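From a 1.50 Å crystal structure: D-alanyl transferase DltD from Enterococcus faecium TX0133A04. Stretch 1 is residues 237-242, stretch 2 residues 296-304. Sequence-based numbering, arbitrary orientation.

Stretch 1, residues 237-242: NPFGLK
Stretch 2 296-304: VNEKWSDYT

What shapes the two backbones? Stretch 1 is an irregular loop folded around Asn-237 (chi1 p, 63°): Asn-237 OD1 accepts from Phe-239 N (2.9 Å) and Leu-241 N (3.2 Å), while Asn-237 ND2 donates to Leu-241 O (2.9 Å). Gly-240 turns at phi/psi 76/22; positive phi suits glycine, and an ideal CB would sit 3.6 Å from Asn-297 ND2. Stretch 2 is helical from Glu-298 to Thr-304, and Phe-239 CA lies 5.1 Å from Lys-299 CA.

How does Asn-297 serve both stretches? At the N-cap, with chi1 t and chi2 -27°, Asn-297 OD1 accepts weak bonds from Lys-299 N (2.8 Å) and Trp-300 N (3.3 Å). Asn-297 ND2 donates to Phe-239 O at 2.8 Å, 143°, the one direct hydrogen bond across the contact.

Where does the buried Phe-239 ring go? Chi1 m (-56°) and chi2 -65° carry it to the helix, giving the largest share (115 Å²) of the 347 Å² buried. Trp-300, chi1 t and chi2 -118°, turns its edge to the Phe-239 face, planes at 83°, with Trp-300 CE3 3.9 Å from Phe-239 CG. Tyr-303 CB, pointing toward stretch 1, lies 3.6 Å from Phe-239 CE1; chi1 t and chi2 65° set one ring face over Phe-239 CZ, the pair oblique (42°). Apolar Leu-241 (m, t) sets Leu-241 CD1 4.2 Å from Trp-300 CE3.

What covers the solvent-facing side? Lys-299, m then extended, passes Lys-299 CD 3.8 Å from Pro-238 O; its length lets the charged end reach a water that donates to Pro-238 O (2.9 Å from the water O) and accepts from Lys-299 NZ (3.0 Å).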

# COMPACT_ATOMS: atom_id res chain seq x y z
N ASN A 237 11.82 14.98 22.18
CA ASN A 237 12.93 14.83 21.26
C ASN A 237 12.97 16.05 20.35
O ASN A 237 11.99 16.80 20.28
CB ASN A 237 12.80 13.55 20.43
CG ASN A 237 11.55 13.56 19.53
OD1 ASN A 237 11.63 13.97 18.37
ND2 ASN A 237 10.41 13.10 20.05
N PRO A 238 14.06 16.25 19.63
CA PRO A 238 14.19 17.43 18.77
C PRO A 238 13.69 17.25 17.35
O PRO A 238 13.82 18.19 16.55
CB PRO A 238 15.71 17.69 18.75
CG PRO A 238 16.34 16.43 19.09
CD PRO A 238 15.35 15.56 19.83
N PHE A 239 13.10 16.11 17.03
CA PHE A 239 12.88 15.73 15.65
C PHE A 239 11.41 15.73 15.24
O PHE A 239 11.11 15.39 14.09
CB PHE A 239 13.45 14.33 15.37
CG PHE A 239 14.89 14.20 15.71
CD1 PHE A 239 15.84 14.92 15.02
CD2 PHE A 239 15.31 13.33 16.71
CE1 PHE A 239 17.18 14.80 15.34
CE2 PHE A 239 16.64 13.20 17.02
CZ PHE A 239 17.58 13.93 16.34
N GLY A 240 10.50 16.07 16.14
CA GLY A 240 9.10 16.02 15.80
C GLY A 240 8.52 14.63 15.76
O GLY A 240 7.49 14.41 15.12
N LEU A 241 9.15 13.67 16.44
CA LEU A 241 8.69 12.29 16.46
C LEU A 241 7.75 12.08 17.64
O LEU A 241 7.93 12.66 18.71
CB LEU A 241 9.87 11.31 16.59
CG LEU A 241 10.97 11.44 15.54
CD1 LEU A 241 12.19 10.59 15.90
CD2 LEU A 241 10.45 11.06 14.17
N LYS A 242 6.73 11.24 17.44
CA LYS A 242 5.84 10.92 18.54
C LYS A 242 6.65 10.35 19.70
O LYS A 242 7.51 9.49 19.50
CB LYS A 242 4.80 9.90 18.07
CG LYS A 242 3.73 9.62 19.08
CD LYS A 242 2.49 9.01 18.44
CE LYS A 242 1.42 8.76 19.47
NZ LYS A 242 1.83 7.75 20.47
N VAL A 296 9.44 12.36 3.95
CA VAL A 296 10.15 11.99 5.16
C VAL A 296 10.39 13.27 5.94
O VAL A 296 10.80 14.28 5.37
CB VAL A 296 11.48 11.28 4.86
CG1 VAL A 296 12.24 11.06 6.16
CG2 VAL A 296 11.22 9.98 4.15
N ASN A 297 10.05 13.24 7.23
CA ASN A 297 10.26 14.32 8.19
C ASN A 297 11.63 14.94 7.99
O ASN A 297 12.65 14.26 8.13
CB ASN A 297 10.13 13.68 9.58
CG ASN A 297 10.33 14.67 10.72
OD1 ASN A 297 11.01 15.68 10.56
ND2 ASN A 297 9.76 14.36 11.88
N GLU A 298 11.65 16.23 7.65
CA GLU A 298 12.92 16.88 7.32
C GLU A 298 13.82 17.04 8.55
O GLU A 298 15.04 16.99 8.41
CB GLU A 298 12.68 18.24 6.66
CG GLU A 298 13.92 18.76 5.93
CD GLU A 298 13.68 20.07 5.23
OE1 GLU A 298 14.65 20.61 4.65
OE2 GLU A 298 12.53 20.57 5.25
N LYS A 299 13.25 17.20 9.74
CA LYS A 299 14.10 17.26 10.93
C LYS A 299 14.86 15.95 11.10
O LYS A 299 16.03 15.94 11.51
CB LYS A 299 13.28 17.58 12.17
CG LYS A 299 12.81 19.01 12.22
CD LYS A 299 11.93 19.26 13.43
CE LYS A 299 11.39 20.68 13.41
NZ LYS A 299 10.39 20.95 14.47
N TRP A 300 14.21 14.84 10.77
CA TRP A 300 14.84 13.53 10.86
C TRP A 300 15.83 13.30 9.72
O TRP A 300 16.95 12.84 9.97
CB TRP A 300 13.76 12.44 10.83
CG TRP A 300 14.32 11.09 11.00
CD1 TRP A 300 14.27 10.04 10.11
CD2 TRP A 300 15.06 10.61 12.13
NE1 TRP A 300 14.92 8.95 10.63
CE2 TRP A 300 15.41 9.28 11.87
CE3 TRP A 300 15.44 11.19 13.34
CZ2 TRP A 300 16.13 8.51 12.78
CZ3 TRP A 300 16.15 10.43 14.23
CH2 TRP A 300 16.49 9.11 13.95
N SER A 301 15.48 13.64 8.48
CA SER A 301 16.44 13.45 7.39
C SER A 301 17.64 14.38 7.55
O SER A 301 18.75 14.02 7.15
CB SER A 301 15.76 13.63 6.03
OG SER A 301 15.19 14.91 5.88
N ASP A 302 17.44 15.57 8.12
CA ASP A 302 18.58 16.42 8.43
C ASP A 302 19.57 15.69 9.32
O ASP A 302 20.79 15.79 9.15
CB ASP A 302 18.11 17.69 9.14
CG ASP A 302 17.52 18.74 8.21
OD1 ASP A 302 17.58 18.62 6.96
OD2 ASP A 302 16.97 19.72 8.76
N TYR A 303 19.05 14.94 10.30
CA TYR A 303 19.91 14.24 11.24
C TYR A 303 20.55 13.00 10.62
O TYR A 303 21.75 12.77 10.78
CB TYR A 303 19.10 13.85 12.47
CG TYR A 303 19.91 13.20 13.56
CD1 TYR A 303 20.90 13.90 14.21
CD2 TYR A 303 19.66 11.90 13.96
CE1 TYR A 303 21.63 13.32 15.20
CE2 TYR A 303 20.40 11.31 14.97
CZ TYR A 303 21.38 12.04 15.59
OH TYR A 303 22.15 11.50 16.60
N THR A 304 19.76 12.18 9.92
CA THR A 304 20.30 10.93 9.40
C THR A 304 21.07 11.12 8.10
O THR A 304 21.78 10.20 7.68
CB THR A 304 19.18 9.92 9.08
OG1 THR A 304 18.40 10.43 7.99
CG2 THR A 304 18.29 9.65 10.28
O HOH W 1 11.75 20.11 17.01